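Local coordinates for protein MAR1 Ribonuclease (Caenorhabditis elegans, PDB 2B34) that probably acts as a hydrolase of the isochorismatase family and may be a ribonuclease, at residues A[34-37]-A[38-42]; A[157-161]-A[162-166]; A[176-179]-A[180-183]. All coordinates share one frame; numbering follows the deposited sequence.

The three contacts are local and come in series along the chain. Contact 1 lies on helix 33-49, which connects strands 15-20 and 54-59 of the parallel sheet. Contact 2 follows the chain from strand 157-159, an outermost strand of that sheet within this chain, into helix 161-169. Contact 3 lies on the short helix 177-183 and the residue before it. Their centres are about 13 Å (1 and 2), 15 Å (2 and 3) and 17 Å (1 and 3) apart. All three touch: T39 meets S161, R42 meets L183, and V180 packs on I165. The C-terminal helices thus pack together with helix 33-49. Contact 2 also carries polar bonds to a second subunit.

Contact 1 of 3, residues A[34-37]-A[38-42]; sequences PEII and TTSRR
S40 grips the flat peptide carbonyl of I36 from both faces. Its hydroxyl comes over one face and its own backbone N over the other. S40 OG is 2.7 Å from I36 O and donates to it. S40 N donates to the same oxygen, and each donor is tilted by about 32° from the carbonyl plane. This is an alpha-helical turn in helix 33-49, the crossover helix of a beta-alpha-beta unit whose strands are 15-20 and 54-59. The serine hydroxyl turns back onto the helix because OG lies beside the backbone N and anti to the carbonyl carbon (chi1 -63°). It therefore doubles the usual main-chain bond, and a buried polar side chain finds its acceptor one turn earlier.

The carbonyl of E35 is met by T39. T39 N is 2.9 Å from E35 O and bonds to it. T39 OG1 stands 3.0 Å from E35 O. R41 N donates to I37 O at 2.8 Å. The flat guanidinium group of R41 leads away from this turn, and R41 NE forms a salt bridge with D45 of the same helix.

The helix has differing sides. I36, T39 and S40 lie against strand 128-137. I37 and R41 pack on L71 of helix 69-74. T38 is on the exposed side. T38 N donates to P34 O, the backbone bond of this turn. A water spans the two residues there: it donates to P34 O at 2.7 Å and is hydrogen-bonded to T38 OG1 at 3.1 Å.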
loop_
_atom_site.group_PDB
_atom_site.type_symbol
_atom_site.label_atom_id
_atom_site.label_comp_id
_atom_site.label_asym_id
_atom_site.label_seq_id
_atom_site.Cartn_x
_atom_site.Cartn_y
_atom_site.Cartn_z
ATOM N N PRO A 34 13.993 -19.715 -11.441
ATOM C CA PRO A 34 13.318 -20.558 -12.433
ATOM C C PRO A 34 11.903 -20.100 -12.808
ATOM O O PRO A 34 11.527 -20.165 -13.982
ATOM C CB PRO A 34 13.293 -21.930 -11.755
ATOM C CG PRO A 34 14.479 -21.906 -10.833
ATOM C CD PRO A 34 14.440 -20.513 -10.280
ATOM N N GLU A 35 11.135 -19.645 -11.818
ATOM C CA GLU A 35 9.759 -19.170 -12.031
ATOM C C GLU A 35 9.731 -17.934 -12.927
ATOM O O GLU A 35 8.944 -17.840 -13.872
ATOM C CB GLU A 35 9.099 -18.838 -10.683
ATOM C CG GLU A 35 8.760 -20.041 -9.808
ATOM C CD GLU A 35 9.874 -20.455 -8.853
ATOM O OE1 GLU A 35 11.060 -20.193 -9.128
ATOM O OE2 GLU A 35 9.558 -21.066 -7.813
ATOM N N ILE A 36 10.611 -16.997 -12.607
ATOM C CA ILE A 36 10.756 -15.727 -13.304
ATOM C C ILE A 36 11.191 -15.910 -14.764
ATOM O O ILE A 36 10.751 -15.165 -15.642
ATOM C CB ILE A 36 11.718 -14.796 -12.496
ATOM C CG1 ILE A 36 10.920 -13.781 -11.675
ATOM C CG2 ILE A 36 12.738 -14.097 -13.375
ATOM C CD1 ILE A 36 10.212 -14.364 -10.479
ATOM N N ILE A 37 12.034 -16.911 -15.009
ATOM C CA ILE A 37 12.433 -17.284 -16.370
ATOM C C ILE A 37 11.235 -17.816 -17.154
ATOM O O ILE A 37 10.965 -17.356 -18.265
ATOM C CB ILE A 37 13.587 -18.334 -16.375
ATOM C CG1 ILE A 37 14.888 -17.737 -15.809
ATOM C CG2 ILE A 37 13.778 -18.955 -17.783
ATOM C CD1 ILE A 37 15.342 -16.401 -16.427
ATOM N N THR A 38 10.516 -18.775 -16.568
ATOM C CA THR A 38 9.301 -19.312 -17.182
ATOM C C THR A 38 8.315 -18.198 -17.538
ATOM O O THR A 38 7.777 -18.163 -18.645
ATOM C CB THR A 38 8.611 -20.362 -16.270
ATOM O OG1 THR A 38 9.495 -21.468 -16.073
ATOM C CG2 THR A 38 7.325 -20.877 -16.898
ATOM N N THR A 39 8.095 -17.287 -16.596
ATOM C CA THR A 39 7.128 -16.208 -16.780
ATOM C C THR A 39 7.644 -15.134 -17.748
ATOM O O THR A 39 6.879 -14.633 -18.570
ATOM C CB THR A 39 6.706 -15.606 -15.425
ATOM O OG1 THR A 39 6.227 -16.659 -14.584
ATOM C CG2 THR A 39 5.595 -14.591 -15.600
ATOM N N SER A 40 8.931 -14.800 -17.659
ATOM C CA SER A 40 9.549 -13.890 -18.635
ATOM C C SER A 40 9.464 -14.459 -20.055
ATOM O O SER A 40 9.260 -13.710 -21.006
ATOM C CB SER A 40 11.003 -13.561 -18.272
ATOM O OG SER A 40 11.081 -12.866 -17.033
ATOM N N ARG A 41 9.608 -15.779 -20.193
ATOM C CA ARG A 41 9.452 -16.440 -21.503
ATOM C C ARG A 41 8.035 -16.275 -22.069
ATOM O O ARG A 41 7.861 -16.147 -23.282
ATOM C CB ARG A 41 9.869 -17.918 -21.428
ATOM C CG ARG A 41 9.722 -18.734 -22.736
ATOM C CD ARG A 41 10.529 -18.174 -23.925
ATOM N NE ARG A 41 10.111 -18.808 -25.178
ATOM C CZ ARG A 41 10.646 -19.918 -25.684
ATOM N NH1 ARG A 41 11.646 -20.527 -25.062
ATOM N NH2 ARG A 41 10.179 -20.424 -26.819
ATOM N N ARG A 42 7.030 -16.261 -21.191
ATOM C CA ARG A 42 5.637 -16.020 -21.603
ATOM C C ARG A 42 5.448 -14.650 -22.248
ATOM O O ARG A 42 4.750 -14.528 -23.263
ATOM C CB ARG A 42 4.673 -16.177 -20.422
ATOM C CG ARG A 42 4.506 -17.601 -19.955
ATOM C CD ARG A 42 3.706 -17.681 -18.666
ATOM N NE ARG A 42 3.525 -19.068 -18.237
ATOM C CZ ARG A 42 2.464 -19.518 -17.575
ATOM N NH1 ARG A 42 1.463 -18.703 -17.269
ATOM N NH2 ARG A 42 2.397 -20.793 -17.231
HETATM O O HOH W 1 12.383 -22.254 -15.432
#

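Contact 2 of 3, residues A[157-161]-A[162-166]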
loop_
_atom_site.group_PDB
_atom_site.type_symbol
_atom_site.label_atom_id
_atom_site.label_comp_id
_atom_site.label_asym_id
_atom_site.label_seq_id
_atom_site.Cartn_x
_atom_site.Cartn_y
_atom_site.Cartn_z
ATOM N N ILE A 157 3.233 0.955 -12.886
ATOM C CA ILE A 157 2.110 0.054 -12.656
ATOM C C ILE A 157 2.642 -1.335 -12.309
ATOM O O ILE A 157 3.464 -1.900 -13.035
ATOM C CB ILE A 157 1.141 0.017 -13.869
ATOM C CG1 ILE A 157 0.589 1.424 -14.148
ATOM C CG2 ILE A 157 -0.009 -0.971 -13.621
ATOM C CD1 ILE A 157 -0.217 1.537 -15.434
ATOM N N LEU A 158 2.174 -1.864 -11.183
ATOM C CA LEU A 158 2.536 -3.199 -10.738
ATOM C C LEU A 158 1.512 -4.196 -11.257
ATOM O O LEU A 158 0.425 -4.343 -10.700
ATOM C CB LEU A 158 2.641 -3.258 -9.209
ATOM C CG LEU A 158 3.577 -2.262 -8.512
ATOM C CD1 LEU A 158 3.432 -2.369 -6.993
ATOM C CD2 LEU A 158 5.035 -2.453 -8.938
ATOM N N THR A 159 1.877 -4.874 -12.338
ATOM C CA THR A 159 0.970 -5.772 -13.033
ATOM C C THR A 159 1.491 -7.206 -13.013
ATOM O O THR A 159 2.585 -7.463 -12.521
ATOM C CB THR A 159 0.703 -5.289 -14.487
ATOM O OG1 THR A 159 -0.297 -6.120 -15.092
ATOM C CG2 THR A 159 1.973 -5.313 -15.328
ATOM N N THR A 160 0.698 -8.135 -13.537
ATOM C CA THR A 160 1.117 -9.531 -13.647
ATOM C C THR A 160 1.125 -9.981 -15.103
ATOM O O THR A 160 0.512 -9.341 -15.966
ATOM C CB THR A 160 0.228 -10.477 -12.815
ATOM O OG1 THR A 160 -1.141 -10.320 -13.206
ATOM C CG2 THR A 160 0.367 -10.185 -11.327
ATOM N N SER A 161 1.820 -11.086 -15.366
ATOM C CA SER A 161 1.977 -11.597 -16.727
ATOM C C SER A 161 0.645 -11.849 -17.432
ATOM O O SER A 161 0.459 -11.404 -18.560
ATOM C CB SER A 161 2.849 -12.856 -16.748
ATOM O OG SER A 161 2.315 -13.863 -15.910
ATOM N N GLU A 162 -0.279 -12.542 -16.763
ATOM C CA GLU A 162 -1.577 -12.842 -17.368
ATOM C C GLU A 162 -2.426 -11.586 -17.571
ATOM O O GLU A 162 -3.096 -11.446 -18.600
ATOM C CB GLU A 162 -2.345 -13.903 -16.574
ATOM C CG GLU A 162 -3.459 -14.547 -17.387
ATOM C CD GLU A 162 -4.346 -15.460 -16.571
ATOM O OE1 GLU A 162 -3.890 -16.556 -16.184
ATOM O OE2 GLU A 162 -5.515 -15.088 -16.337
ATOM N N ALA A 163 -2.400 -10.682 -16.588
ATOM C CA ALA A 163 -3.062 -9.384 -16.725
ATOM C C ALA A 163 -2.545 -8.635 -17.956
ATOM O O ALA A 163 -3.328 -8.055 -18.710
ATOM C CB ALA A 163 -2.870 -8.544 -15.472
ATOM N N THR A 164 -1.228 -8.667 -18.157
ATOM C CA THR A 164 -0.589 -7.968 -19.275
ATOM C C THR A 164 -0.926 -8.591 -20.637
ATOM O O THR A 164 -1.311 -7.868 -21.561
ATOM C CB THR A 164 0.943 -7.855 -19.076
ATOM O OG1 THR A 164 1.211 -7.236 -17.814
ATOM C CG2 THR A 164 1.592 -7.019 -20.174
ATOM N N ILE A 165 -0.797 -9.914 -20.751
ATOM C CA ILE A 165 -1.026 -10.623 -22.021
ATOM C C ILE A 165 -2.453 -10.393 -22.519
ATOM O O ILE A 165 -2.666 -10.040 -23.682
ATOM C CB ILE A 165 -0.794 -12.166 -21.903
ATOM C CG1 ILE A 165 0.546 -12.516 -21.239
ATOM C CG2 ILE A 165 -0.930 -12.848 -23.266
ATOM C CD1 ILE A 165 1.770 -11.939 -21.883
ATOM N N LEU A 166 -3.413 -10.591 -21.620
ATOM C CA LEU A 166 -4.831 -10.442 -21.926
ATOM C C LEU A 166 -5.239 -8.981 -22.071
ATOM O O LEU A 166 -6.177 -8.671 -22.806
ATOM C CB LEU A 166 -5.682 -11.139 -20.862
ATOM C CG LEU A 166 -5.673 -12.670 -20.903
ATOM C CD1 LEU A 166 -6.380 -13.243 -19.700
ATOM C CD2 LEU A 166 -6.310 -13.190 -22.197
#
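T164 and T160 form the tight part of this turn. T160 O takes two donors from the one threonine, T164 N and T164 OG1, each at 2.9 Å. The backbone N comes in nearly along the C=O axis. The hydroxyl sits above the carbonyl plane, 45° out of it. T159 closes in from the strand side, and its side chain meets that of T164 at about a right angle. T159 CG2 is 3.2 Å from T164 OG1. It gets there because the methyl lies between the backbone N and the carbonyl carbon, with OG1 anti to N (chi1 -174°). A valine in place of T164 would probably leave T160 O with a single donor in this turn and set a methyl close to T159 CG2. One residue on, I165 N donates to S161 O at 2.9 Å.

Here the chain passes from strand 157-159 of the parallel sheet into helix 161-169, with T160 at the N-cap position. T160 OG1 rests 3.4 Å from A163 CB.

The other side is looser within the turn. The E162 carboxylate extends away from it, and the T160 hydroxyl finds its bond outside it. The polar groups here meet the second subunit. T160 OG1 bonds to D143, and T159 OG1 to Q150, both of the second subunit. The E162 carboxylate reaches H112 and R139 of that subunit. S161 OG instead bonds to D134 of its own chain.

Contact 3 of 3, residues A[176-179]-A[180-183]; sequences KFKE and VQKL
F177 and Q181 make the main van der Waals contact, one helical turn apart. Q181 CB lies over one face of the ring. The amide comes to the far end of the ring, where Q181 NE2 is 3.4 Å from F177 CZ. The ring and amide planes are 47° apart, so this is not a parallel stack. Q181 reaches the ring with CG anti to the backbone N (chi1 -159°) and the chain extended beyond it. V180 CG2 packs against F177 O at 3.3 Å.

The side-chain hydrogen bond runs from K178 to Q181. K178 NZ lies 2.9 Å from Q181 OE1, in the amide carbonyl plane and on a lone pair. The two side chains lie side by side and point the same way. A water also donates to Q181 OE1, at 3.1 Å. The amide oxygen is thus held by two donors.

Charge pairing is slight. K176 NZ and E179 OE1 form a salt bridge with a weak bond of 3.4 Å.

The backbone supplies V180 N to K176 O at 3.1 Å, and Q181 N to F177 O.

V180 also faces I165 of helix 161-169 and I49 of helix 33-49, while K178 and K182 are exposed. This is the pattern of a short amphipathic helix, with K176 at its N-cap position.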
loop_
_atom_site.group_PDB
_atom_site.type_symbol
_atom_site.label_atom_id
_atom_site.label_comp_id
_atom_site.label_asym_id
_atom_site.label_seq_id
_atom_site.Cartn_x
_atom_site.Cartn_y
_atom_site.Cartn_z
ATOM N N LYS A 176 -5.261 -12.711 -32.680
ATOM C CA LYS A 176 -4.161 -13.450 -32.066
ATOM C C LYS A 176 -4.474 -13.962 -30.654
ATOM O O LYS A 176 -3.568 -14.384 -29.934
ATOM C CB LYS A 176 -2.893 -12.584 -32.047
ATOM C CG LYS A 176 -1.926 -12.823 -33.207
ATOM C CD LYS A 176 -2.412 -12.231 -34.523
ATOM C CE LYS A 176 -1.338 -12.338 -35.603
ATOM N NZ LYS A 176 -0.971 -13.748 -35.938
ATOM N N PHE A 177 -5.750 -13.941 -30.268
ATOM C CA PHE A 177 -6.158 -14.347 -28.915
ATOM C C PHE A 177 -5.876 -15.819 -28.605
ATOM O O PHE A 177 -5.328 -16.139 -27.549
ATOM C CB PHE A 177 -7.635 -14.026 -28.656
ATOM C CG PHE A 177 -8.182 -14.666 -27.409
ATOM C CD1 PHE A 177 -7.895 -14.137 -26.154
ATOM C CD2 PHE A 177 -8.975 -15.808 -27.490
ATOM C CE1 PHE A 177 -8.392 -14.730 -24.998
ATOM C CE2 PHE A 177 -9.478 -16.409 -26.342
ATOM C CZ PHE A 177 -9.188 -15.867 -25.092
ATOM N N LYS A 178 -6.261 -16.707 -29.520
ATOM C CA LYS A 178 -6.050 -18.143 -29.330
ATOM C C LYS A 178 -4.570 -18.509 -29.222
ATOM O O LYS A 178 -4.207 -19.434 -28.493
ATOM C CB LYS A 178 -6.744 -18.954 -30.430
ATOM C CG LYS A 178 -8.225 -19.203 -30.170
ATOM C CD LYS A 178 -8.425 -20.282 -29.107
ATOM C CE LYS A 178 -9.845 -20.290 -28.575
ATOM N NZ LYS A 178 -9.965 -21.140 -27.354
ATOM N N GLU A 179 -3.721 -17.768 -29.929
ATOM C CA GLU A 179 -2.275 -17.962 -29.834
ATOM C C GLU A 179 -1.714 -17.558 -28.470
ATOM O O GLU A 179 -0.981 -18.329 -27.854
ATOM C CB GLU A 179 -1.543 -17.225 -30.953
ATOM C CG GLU A 179 -1.582 -17.954 -32.282
ATOM C CD GLU A 179 -0.889 -17.186 -33.381
ATOM O OE1 GLU A 179 -1.594 -16.708 -34.297
ATOM O OE2 GLU A 179 0.351 -17.053 -33.325
ATOM N N VAL A 180 -2.065 -16.360 -28.002
ATOM C CA VAL A 180 -1.600 -15.895 -26.689
ATOM C C VAL A 180 -2.242 -16.676 -25.538
ATOM O O VAL A 180 -1.654 -16.783 -24.462
ATOM C CB VAL A 180 -1.748 -14.347 -26.488
ATOM C CG1 VAL A 180 -0.944 -13.582 -27.538
ATOM C CG2 VAL A 180 -3.207 -13.907 -26.490
ATOM N N GLN A 181 -3.433 -17.232 -25.783
ATOM C CA GLN A 181 -4.161 -18.017 -24.777
ATOM C C GLN A 181 -3.405 -19.284 -24.381
ATOM O O GLN A 181 -3.483 -19.714 -23.227
ATOM C CB GLN A 181 -5.566 -18.380 -25.271
ATOM C CG GLN A 181 -6.552 -18.732 -24.157
ATOM C CD GLN A 181 -7.899 -19.209 -24.677
ATOM O OE1 GLN A 181 -8.007 -19.728 -25.792
ATOM N NE2 GLN A 181 -8.936 -19.045 -23.860
ATOM N N LYS A 182 -2.684 -19.869 -25.343
ATOM C CA LYS A 182 -1.834 -21.043 -25.101
ATOM C C LYS A 182 -0.788 -20.769 -24.027
ATOM O O LYS A 182 -0.494 -21.638 -23.208
ATOM C CB LYS A 182 -1.123 -21.495 -26.391
ATOM C CG LYS A 182 -2.037 -21.864 -27.561
ATOM C CD LYS A 182 -2.773 -23.178 -27.341
ATOM C CE LYS A 182 -3.730 -23.470 -28.494
ATOM N NZ LYS A 182 -4.616 -24.639 -28.201
ATOM N N LEU A 183 -0.241 -19.555 -24.038
ATOM C CA LEU A 183 0.803 -19.139 -23.094
ATOM C C LEU A 183 0.294 -19.010 -21.658
ATOM O O LEU A 183 1.082 -19.082 -20.713
ATOM C CB LEU A 183 1.435 -17.809 -23.529
ATOM C CG LEU A 183 1.746 -17.554 -25.010
ATOM C CD1 LEU A 183 2.132 -16.099 -25.222
ATOM C CD2 LEU A 183 2.837 -18.491 -25.538
HETATM O O HOH W 2 -5.631 -21.111 -27.214
#